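Local coordinates for protein pyocin S5 (Pseudomonas aeruginosa PAO1, PDB 6THK) that probably kills susceptible bacteria by forming channels that depolarise the cytoplasmic membrane, as other pore-forming bacteriocins of the colicin family do, at residues 134-146 with 155-167. The protein carries 1 engineered substitution. Sequence-based numbering, arbitrary orientation.
Sequences LSIYEAWVKIWEK and YPFQQLVRDELER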
ATOM      1  N   LEU A 134      18.182 -80.995 -34.893  1.00 48.82           N
ATOM      2  CA  LEU A 134      19.052 -81.855 -34.088  1.00 48.22           C
ATOM      3  C   LEU A 134      19.661 -81.062 -32.943  1.00 51.27           C
ATOM      4  O   LEU A 134      19.761 -81.586 -31.834  1.00 51.88           O
ATOM      5  CB  LEU A 134      20.144 -82.544 -34.946  1.00 48.17           C
ATOM      6  CG  LEU A 134      21.121 -83.478 -34.217  1.00 52.67           C
ATOM      7  CD1 LEU A 134      20.434 -84.758 -33.733  1.00 52.81           C
ATOM      8  CD2 LEU A 134      22.322 -83.795 -35.076  1.00 54.10           C
ATOM      9  N   SER A 135      20.058 -79.805 -33.201  1.00 47.23           N
ATOM     10  CA  SER A 135      20.602 -78.912 -32.182  1.00 47.11           C
ATOM     11  C   SER A 135      19.561 -78.757 -31.064  1.00 51.19           C
ATOM     12  O   SER A 135      19.880 -79.017 -29.909  1.00 51.18           O
ATOM     13  CB  SER A 135      20.958 -77.556 -32.793  1.00 51.13           C
ATOM     14  OG  SER A 135      21.247 -76.592 -31.793  1.00 59.62           O
ATOM     15  N   ILE A 136      18.297 -78.449 -31.431  1.00 47.68           N
ATOM     16  CA  ILE A 136      17.187 -78.298 -30.492  1.00 47.65           C
ATOM     17  C   ILE A 136      16.967 -79.590 -29.712  1.00 53.97           C
ATOM     18  O   ILE A 136      16.833 -79.550 -28.487  1.00 54.26           O
ATOM     19  CB  ILE A 136      15.898 -77.777 -31.192  1.00 50.48           C
ATOM     20  CG1 ILE A 136      16.126 -76.363 -31.792  1.00 50.81           C
ATOM     21  CG2 ILE A 136      14.732 -77.759 -30.206  1.00 50.94           C
ATOM     22  CD1 ILE A 136      15.080 -75.851 -32.753  1.00 54.44           C
ATOM     23  N   TYR A 137      16.974 -80.732 -30.414  1.00 51.92           N
ATOM     24  CA  TYR A 137      16.793 -82.041 -29.795  1.00 51.70           C
ATOM     25  C   TYR A 137      17.835 -82.339 -28.715  1.00 54.08           C
ATOM     26  O   TYR A 137      17.467 -82.801 -27.634  1.00 53.66           O
ATOM     27  CB  TYR A 137      16.788 -83.136 -30.862  1.00 53.66           C
ATOM     28  CG  TYR A 137      16.774 -84.543 -30.303  1.00 57.04           C
ATOM     29  CD1 TYR A 137      15.602 -85.106 -29.805  1.00 59.60           C
ATOM     30  CD2 TYR A 137      17.932 -85.321 -30.286  1.00 57.98           C
ATOM     31  CE1 TYR A 137      15.579 -86.411 -29.304  1.00 60.90           C
ATOM     32  CE2 TYR A 137      17.926 -86.617 -29.769  1.00 58.99           C
ATOM     33  CZ  TYR A 137      16.746 -87.159 -29.284  1.00 67.65           C
ATOM     34  OH  TYR A 137      16.728 -88.444 -28.803  1.00 70.76           O
ATOM     35  N   GLU A 138      19.119 -82.068 -29.004  1.00 50.21           N
ATOM     36  CA  GLU A 138      20.225 -82.345 -28.085  1.00 50.23           C
ATOM     37  C   GLU A 138      20.195 -81.411 -26.901  1.00 55.63           C
ATOM     38  O   GLU A 138      20.564 -81.812 -25.790  1.00 55.85           O
ATOM     39  CB  GLU A 138      21.591 -82.319 -28.806  1.00 51.86           C
ATOM     40  CG  GLU A 138      21.749 -83.374 -29.902  1.00 61.37           C
ATOM     41  CD  GLU A 138      21.831 -84.843 -29.507  1.00 74.32           C
ATOM     42  OE1 GLU A 138      21.773 -85.158 -28.294  1.00 61.01           O
ATOM     43  OE2 GLU A 138      21.950 -85.686 -30.425  1.00 62.15           O
ATOM     44  N   ALA A 139      19.717 -80.199 -27.127  1.00 51.46           N
ATOM     45  CA  ALA A 139      19.588 -79.243 -26.061  1.00 50.17           C
ATOM     46  C   ALA A 139      18.485 -79.746 -25.152  1.00 55.82           C
ATOM     47  O   ALA A 139      18.628 -79.736 -23.942  1.00 57.43           O
ATOM     48  CB  ALA A 139      19.246 -77.879 -26.613  1.00 50.26           C
ATOM     49  N   TRP A 140      17.382 -80.186 -25.739  1.00 52.81           N
ATOM     50  CA  TRP A 140      16.262 -80.700 -24.960  1.00 53.97           C
ATOM     51  C   TRP A 140      16.642 -81.956 -24.187  1.00 59.23           C
ATOM     52  O   TRP A 140      16.240 -82.137 -23.050  1.00 58.15           O
ATOM     53  CB  TRP A 140      15.046 -80.965 -25.843  1.00 52.90           C
ATOM     54  CG  TRP A 140      14.361 -79.729 -26.290  1.00 53.75           C
ATOM     55  CD1 TRP A 140      14.688 -78.458 -25.960  1.00 56.71           C
ATOM     56  CD2 TRP A 140      13.228 -79.639 -27.155  1.00 53.51           C
ATOM     57  NE1 TRP A 140      13.836 -77.577 -26.564  1.00 55.95           N
ATOM     58  CE2 TRP A 140      12.929 -78.279 -27.307  1.00 57.30           C
ATOM     59  CE3 TRP A 140      12.443 -80.577 -27.818  1.00 54.64           C
ATOM     60  CZ2 TRP A 140      11.881 -77.833 -28.092  1.00 56.26           C
ATOM     61  CZ3 TRP A 140      11.403 -80.131 -28.596  1.00 56.09           C
ATOM     62  CH2 TRP A 140      11.130 -78.773 -28.727  1.00 56.66           C
ATOM     63  N   VAL A 141      17.428 -82.824 -24.810  1.00 54.60           N
ATOM     64  CA  VAL A 141      17.861 -84.051 -24.164  1.00 54.57           C
ATOM     65  C   VAL A 141      18.695 -83.741 -22.935  1.00 62.09           C
ATOM     66  O   VAL A 141      18.521 -84.357 -21.894  1.00 67.16           O
ATOM     67  CB  VAL A 141      18.694 -84.918 -25.109  1.00 58.26           C
ATOM     68  CG1 VAL A 141      19.521 -85.909 -24.315  1.00 58.28           C
ATOM     69  CG2 VAL A 141      17.800 -85.631 -26.102  1.00 57.85           C
ATOM     70  N   LYS A 142      19.569 -82.750 -23.054  1.00 57.46           N
ATOM     71  CA  LYS A 142      20.427 -82.344 -21.953  1.00 58.05           C
ATOM     72  C   LYS A 142      19.578 -81.850 -20.792  1.00 66.47           C
ATOM     73  O   LYS A 142      19.900 -82.099 -19.642  1.00 67.97           O
ATOM     74  CB  LYS A 142      21.409 -81.264 -22.397  1.00 59.02           C
ATOM     75  N   ILE A 143      18.510 -81.120 -21.087  1.00 62.09           N
ATOM     76  CA  ILE A 143      17.632 -80.645 -20.032  1.00 61.11           C
ATOM     77  C   ILE A 143      16.988 -81.825 -19.325  1.00 65.86           C
ATOM     78  O   ILE A 143      16.933 -81.873 -18.107  1.00 66.23           O
ATOM     79  CB  ILE A 143      16.506 -79.753 -20.584  1.00 63.76           C
ATOM     80  CG1 ILE A 143      17.085 -78.462 -21.157  1.00 65.38           C
ATOM     81  CG2 ILE A 143      15.500 -79.423 -19.501  1.00 63.35           C
ATOM     82  CD1 ILE A 143      16.091 -77.644 -21.955  1.00 84.11           C
ATOM     83  N   TRP A 144      16.529 -82.795 -20.102  1.00 62.97           N
ATOM     84  CA  TRP A 144      15.876 -83.970 -19.550  1.00 63.09           C
ATOM     85  C   TRP A 144      16.805 -84.805 -18.694  1.00 69.64           C
ATOM     86  O   TRP A 144      16.428 -85.272 -17.630  1.00 69.56           O
ATOM     87  CB  TRP A 144      15.310 -84.832 -20.670  1.00 61.25           C
ATOM     88  CG  TRP A 144      14.303 -85.820 -20.215  1.00 62.10           C
ATOM     89  CD1 TRP A 144      13.182 -85.569 -19.495  1.00 64.93           C
ATOM     90  CD2 TRP A 144      14.315 -87.227 -20.460  1.00 62.08           C
ATOM     91  NE1 TRP A 144      12.493 -86.729 -19.272  1.00 64.52           N
ATOM     92  CE2 TRP A 144      13.168 -87.763 -19.857  1.00 65.80           C
ATOM     93  CE3 TRP A 144      15.182 -88.084 -21.136  1.00 63.51           C
ATOM     94  CZ2 TRP A 144      12.869 -89.115 -19.901  1.00 65.18           C
ATOM     95  CZ3 TRP A 144      14.884 -89.424 -21.180  1.00 65.04           C
ATOM     96  CH2 TRP A 144      13.737 -89.928 -20.568  1.00 65.65           C
ATOM     97  N   GLU A 145      18.029 -84.972 -19.163  1.00 68.45           N
ATOM     98  CA  GLU A 145      19.021 -85.774 -18.454  1.00 69.58           C
ATOM     99  C   GLU A 145      19.347 -85.278 -17.026  1.00 77.64           C
ATOM    100  O   GLU A 145      19.790 -86.054 -16.191  1.00 78.13           O
ATOM    101  CB  GLU A 145      20.270 -86.032 -19.325  1.00 70.69           C
ATOM    102  CG  GLU A 145      20.004 -86.927 -20.545  1.00 79.27           C
ATOM    103  CD  GLU A 145      21.221 -87.121 -21.442  1.00 95.06           C
ATOM    104  OE1 GLU A 145      22.215 -86.412 -21.221  1.00 84.82           O
ATOM    105  OE2 GLU A 145      21.195 -87.977 -22.363  1.00 84.67           O
ATOM    106  N   LYS A 146      19.032 -84.026 -16.787  1.00 76.16           N
ATOM    107  CA  LYS A 146      19.264 -83.457 -15.499  1.00 77.19           C
ATOM    108  C   LYS A 146      18.480 -84.157 -14.408  1.00 85.64           C
ATOM    109  O   LYS A 146      18.718 -83.923 -13.245  1.00 85.69           O
ATOM    110  CB  LYS A 146      18.923 -81.989 -15.538  1.00 78.99           C
ATOM    111  CG  LYS A 146      20.133 -81.148 -15.857  1.00 89.68           C
ATOM    112  CD  LYS A 146      19.854 -80.095 -16.900  1.00 97.80           C
ATOM    113  CE  LYS A 146      19.325 -78.833 -16.260  1.00105.60           C
ATOM    114  NZ  LYS A 146      20.374 -77.784 -16.201  1.00114.01           N
ATOM    115  N   TYR A 155       8.261 -88.298 -15.482  1.00 76.41           N
ATOM    116  CA  TYR A 155       8.347 -87.199 -16.416  1.00 74.71           C
ATOM    117  C   TYR A 155       9.037 -87.693 -17.662  1.00 75.63           C
ATOM    118  O   TYR A 155      10.240 -87.597 -17.784  1.00 74.19           O
ATOM    119  CB  TYR A 155       9.189 -86.106 -15.790  1.00 75.52           C
ATOM    120  CG  TYR A 155       9.184 -84.768 -16.486  1.00 76.59           C
ATOM    121  CD1 TYR A 155       8.013 -84.114 -16.772  1.00 78.35           C
ATOM    122  CD2 TYR A 155      10.367 -84.152 -16.826  1.00 76.88           C
ATOM    123  CE1 TYR A 155       8.021 -82.890 -17.390  1.00 78.78           C
ATOM    124  CE2 TYR A 155      10.379 -82.931 -17.439  1.00 77.28           C
ATOM    125  CZ  TYR A 155       9.206 -82.309 -17.715  1.00 83.34           C
ATOM    126  OH  TYR A 155       9.234 -81.097 -18.320  1.00 82.40           O
ATOM    127  N   PRO A 156       8.266 -88.198 -18.611  1.00 70.46           N
ATOM    128  CA  PRO A 156       8.871 -88.722 -19.850  1.00 69.66           C
ATOM    129  C   PRO A 156       9.413 -87.633 -20.776  1.00 72.33           C
ATOM    130  O   PRO A 156       9.072 -86.454 -20.615  1.00 71.83           O
ATOM    131  CB  PRO A 156       7.715 -89.469 -20.510  1.00 71.34           C
ATOM    132  CG  PRO A 156       6.496 -88.776 -20.028  1.00 75.46           C
ATOM    133  CD  PRO A 156       6.796 -88.354 -18.620  1.00 70.98           C
ATOM    134  N   PHE A 157      10.246 -88.036 -21.760  1.00 67.30           N
ATOM    135  CA  PHE A 157      10.832 -87.111 -22.718  1.00 66.43           C
ATOM    136  C   PHE A 157       9.795 -86.393 -23.551  1.00 70.98           C
ATOM    137  O   PHE A 157       9.983 -85.219 -23.854  1.00 71.07           O
ATOM    138  CB  PHE A 157      11.876 -87.777 -23.619  1.00 67.80           C
ATOM    139  CG  PHE A 157      12.635 -86.793 -24.487  1.00 68.64           C
ATOM    140  CD1 PHE A 157      13.650 -86.011 -23.951  1.00 71.13           C
ATOM    141  CD2 PHE A 157      12.306 -86.624 -25.825  1.00 70.35           C
ATOM    142  CE1 PHE A 157      14.338 -85.096 -24.744  1.00 71.66           C
ATOM    143  CE2 PHE A 157      13.006 -85.718 -26.621  1.00 72.86           C
ATOM    144  CZ  PHE A 157      14.009 -84.948 -26.072  1.00 70.52           C
ATOM    145  N   GLN A 158       8.706 -87.090 -23.923  1.00 67.97           N
ATOM    146  CA  GLN A 158       7.612 -86.510 -24.703  1.00 68.02           C
ATOM    147  C   GLN A 158       6.902 -85.415 -23.920  1.00 72.03           C
ATOM    148  O   GLN A 158       6.393 -84.469 -24.528  1.00 72.10           O
ATOM    149  CB  GLN A 158       6.621 -87.583 -25.171  1.00 69.35           C
ATOM    150  CG  GLN A 158       7.229 -88.613 -26.134  1.00 83.58           C
ATOM    151  CD  GLN A 158       8.136 -88.014 -27.195  1.00 97.63           C
ATOM    152  OE1 GLN A 158       7.743 -87.142 -27.975  1.00 91.93           O
ATOM    153  NE2 GLN A 158       9.368 -88.485 -27.234  1.00 88.44           N
ATOM    154  N   GLN A 159       6.888 -85.543 -22.564  1.00 67.61           N
ATOM    155  CA  GLN A 159       6.294 -84.574 -21.645  1.00 67.06           C
ATOM    156  C   GLN A 159       7.125 -83.327 -21.616  1.00 69.15           C
ATOM    157  O   GLN A 159       6.564 -82.228 -21.657  1.00 68.24           O
ATOM    158  CB  GLN A 159       6.099 -85.134 -20.228  1.00 68.61           C
ATOM    159  CG  GLN A 159       5.097 -84.336 -19.374  1.00 88.87           C
ATOM    160  CD  GLN A 159       3.754 -84.018 -20.033  1.00107.04           C
ATOM    161  OE1 GLN A 159       3.264 -84.718 -20.934  1.00100.89           O
ATOM    162  NE2 GLN A 159       3.136 -82.941 -19.573  1.00 99.30           N
ATOM    163  N   LEU A 160       8.446 -83.493 -21.655  1.00 64.37           N
ATOM    164  CA  LEU A 160       9.373 -82.372 -21.680  1.00 63.33           C
ATOM    165  C   LEU A 160       9.259 -81.627 -23.005  1.00 66.13           C
ATOM    166  O   LEU A 160       9.304 -80.407 -23.043  1.00 67.05           O
ATOM    167  CB  LEU A 160      10.803 -82.845 -21.482  1.00 63.08           C
ATOM    168  CG  LEU A 160      11.825 -81.726 -21.639  1.00 67.05           C
ATOM    169  CD1 LEU A 160      11.949 -80.945 -20.347  1.00 67.22           C
ATOM    170  CD2 LEU A 160      13.174 -82.261 -22.075  1.00 68.59           C
ATOM    171  N   VAL A 161       9.144 -82.375 -24.092  1.00 60.43           N
ATOM    172  CA  VAL A 161       8.961 -81.802 -25.434  1.00 59.94           C
ATOM    173  C   VAL A 161       7.791 -80.804 -25.410  1.00 63.95           C
ATOM    174  O   VAL A 161       7.992 -79.660 -25.783  1.00 63.38           O
ATOM    175  CB  VAL A 161       8.869 -82.893 -26.555  1.00 63.38           C
ATOM    176  CG1 VAL A 161       8.318 -82.342 -27.872  1.00 62.99           C
ATOM    177  CG2 VAL A 161      10.232 -83.528 -26.794  1.00 63.20           C
ATOM    178  N   ARG A 162       6.628 -81.206 -24.851  1.00 61.86           N
ATOM    179  CA  ARG A 162       5.428 -80.367 -24.700  1.00 62.26           C
ATOM    180  C   ARG A 162       5.717 -79.064 -23.936  1.00 65.27           C
ATOM    181  O   ARG A 162       5.368 -77.980 -24.413  1.00 64.74           O
ATOM    182  CB  ARG A 162       4.299 -81.150 -24.014  1.00 63.88           C
ATOM    183  CG  ARG A 162       3.128 -81.425 -24.942  1.00 78.78           C
ATOM    184  CD  ARG A 162       1.951 -81.980 -24.180  1.00 90.29           C
ATOM    185  NE  ARG A 162       1.761 -83.404 -24.451  1.00101.37           N
ATOM    186  CZ  ARG A 162       1.109 -84.234 -23.644  1.00115.32           C
ATOM    187  NH1 ARG A 162       0.600 -83.793 -22.500  1.00102.29           N
ATOM    188  NH2 ARG A 162       0.971 -85.511 -23.969  1.00100.23           N
ATOM    189  N   ASP A 163       6.421 -79.184 -22.787  1.00 60.87           N
ATOM    190  CA  ASP A 163       6.825 -78.084 -21.912  1.00 60.50           C
ATOM    191  C   ASP A 163       7.796 -77.125 -22.594  1.00 63.29           C
ATOM    192  O   ASP A 163       7.693 -75.903 -22.403  1.00 62.87           O
ATOM    193  CB  ASP A 163       7.411 -78.633 -20.598  1.00 62.97           C
ATOM    194  CG  ASP A 163       6.376 -79.349 -19.733  1.00 75.14           C
ATOM    195  OD1 ASP A 163       5.166 -79.187 -19.999  1.00 76.80           O
ATOM    196  OD2 ASP A 163       6.776 -80.026 -18.755  1.00 77.44           O
ATOM    197  N   GLU A 164       8.716 -77.688 -23.414  1.00 57.84           N
ATOM    198  CA  GLU A 164       9.726 -76.949 -24.162  1.00 56.48           C
ATOM    199  C   GLU A 164       9.129 -76.158 -25.317  1.00 60.84           C
ATOM    200  O   GLU A 164       9.632 -75.082 -25.630  1.00 59.52           O
ATOM    201  CB  GLU A 164      10.862 -77.867 -24.612  1.00 57.14           C
ATOM    202  CG  GLU A 164      11.902 -78.089 -23.528  1.00 63.69           C
ATOM    203  CD  GLU A 164      12.397 -76.839 -22.829  1.00 80.22           C
ATOM    204  OE1 GLU A 164      13.089 -76.026 -23.478  1.00 70.61           O
ATOM    205  OE2 GLU A 164      12.060 -76.651 -21.641  1.00 77.94           O
ATOM    206  N   LEU A 165       8.039 -76.676 -25.922  1.00 58.20           N
ATOM    207  CA  LEU A 165       7.307 -75.995 -26.984  1.00 58.45           C
ATOM    208  C   LEU A 165       6.468 -74.859 -26.391  1.00 65.76           C
ATOM    209  O   LEU A 165       6.291 -73.828 -27.041  1.00 65.40           O
ATOM    210  CB  LEU A 165       6.441 -76.971 -27.781  1.00 58.01           C
ATOM    211  CG  LEU A 165       7.202 -77.968 -28.657  1.00 62.54           C
ATOM    212  CD1 LEU A 165       6.313 -79.106 -29.086  1.00 62.52           C
ATOM    213  CD2 LEU A 165       7.836 -77.291 -29.870  1.00 64.88           C
ATOM    214  N   GLU A 166       5.984 -75.025 -25.137  1.00 64.45           N
ATOM    215  CA  GLU A 166       5.240 -73.967 -24.441  1.00 64.41           C
ATOM    216  C   GLU A 166       6.211 -72.811 -24.156  1.00 64.30           C
ATOM    217  O   GLU A 166       5.864 -71.652 -24.375  1.00 64.76           O
ATOM    218  CB  GLU A 166       4.616 -74.489 -23.137  1.00 66.44           C
ATOM    219  CG  GLU A 166       3.418 -73.670 -22.669  1.00 82.60           C
ATOM    220  CD  GLU A 166       3.048 -73.777 -21.197  1.00111.47           C
ATOM    221  OE1 GLU A 166       2.488 -72.792 -20.660  1.00115.35           O
ATOM    222  OE2 GLU A 166       3.307 -74.838 -20.582  1.00103.06           O
ATOM    223  N   ARG A 167       7.450 -73.151 -23.740  1.00 57.17           N
ATOM    224  CA  ARG A 167       8.539 -72.212 -23.471  1.00 55.25           C
ATOM    225  C   ARG A 167       9.003 -71.499 -24.759  1.00 58.26           C
ATOM    226  O   ARG A 167       9.425 -70.338 -24.686  1.00 58.12           O
ATOM    227  CB  ARG A 167       9.703 -72.928 -22.771  1.00 51.96           C
ATOM    228  CG  ARG A 167      10.622 -71.989 -22.001  1.00 55.05           C
ATOM    229  CD  ARG A 167      11.652 -72.716 -21.175  1.00 51.14           C
ATOM    230  NE  ARG A 167      12.640 -73.394 -22.013  1.00 52.21           N
ATOM    231  CZ  ARG A 167      13.799 -72.860 -22.380  1.00 71.47           C
ATOM    232  NH1 ARG A 167      14.127 -71.632 -21.997  1.00 57.93           N
ATOM    233  NH2 ARG A 167      14.641 -73.551 -23.136  1.00 60.46           N
TER
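An aromatic cluster of Tyr137, Trp144, Tyr155 and Phe157 lies where the C-terminal half of helix 133-145 packs on the start of the long helix 157-212, two helices joined through the short helix 149-154, their local axes 10.3 Å apart and their directions 116° apart. Trp144 NE1 donates to Tyr155 O at 2.8 Å, nearly in the indole plane, which helps set the rotation of the Trp144 indole and ties it to the residue just before the N-cap, Pro156. One face of that indole lies on Phe157, whose CB sits almost on the normal of the six-membered ring, 3.9 Å from its centroid, while the phenyl edge turns to the five-membered ring in an offset edge-to-face pair with planes at 76°. With CG anti to the backbone N (chi1 -172°), the Phe157 ring enters as a knob among Tyr137, Trp140, Val141 and Trp144. Trp140 returns the arrangement from the other helix: its indole is sandwiched between Ile136 CG2 and Glu164, whose CB comes within 3.4 Å of Trp140 CE2, and its outer rim at CH2 meets Leu165 CD2 at 3.8 Å. The Glu164 carboxylate is held by Arg167, whose NE and NH2 both bind OE1. Leu160 CD2 lies against Trp144 CB at 3.6 Å and close to the backbone O of Trp140. Helix 42-87 packs against this pair through Tyr48, Leu49 and Ile53, and Arg167 NH1 hydrogen-bonds to the carbonyls of Phe120, near the end of helix 95-121, and of Pro124, just after it.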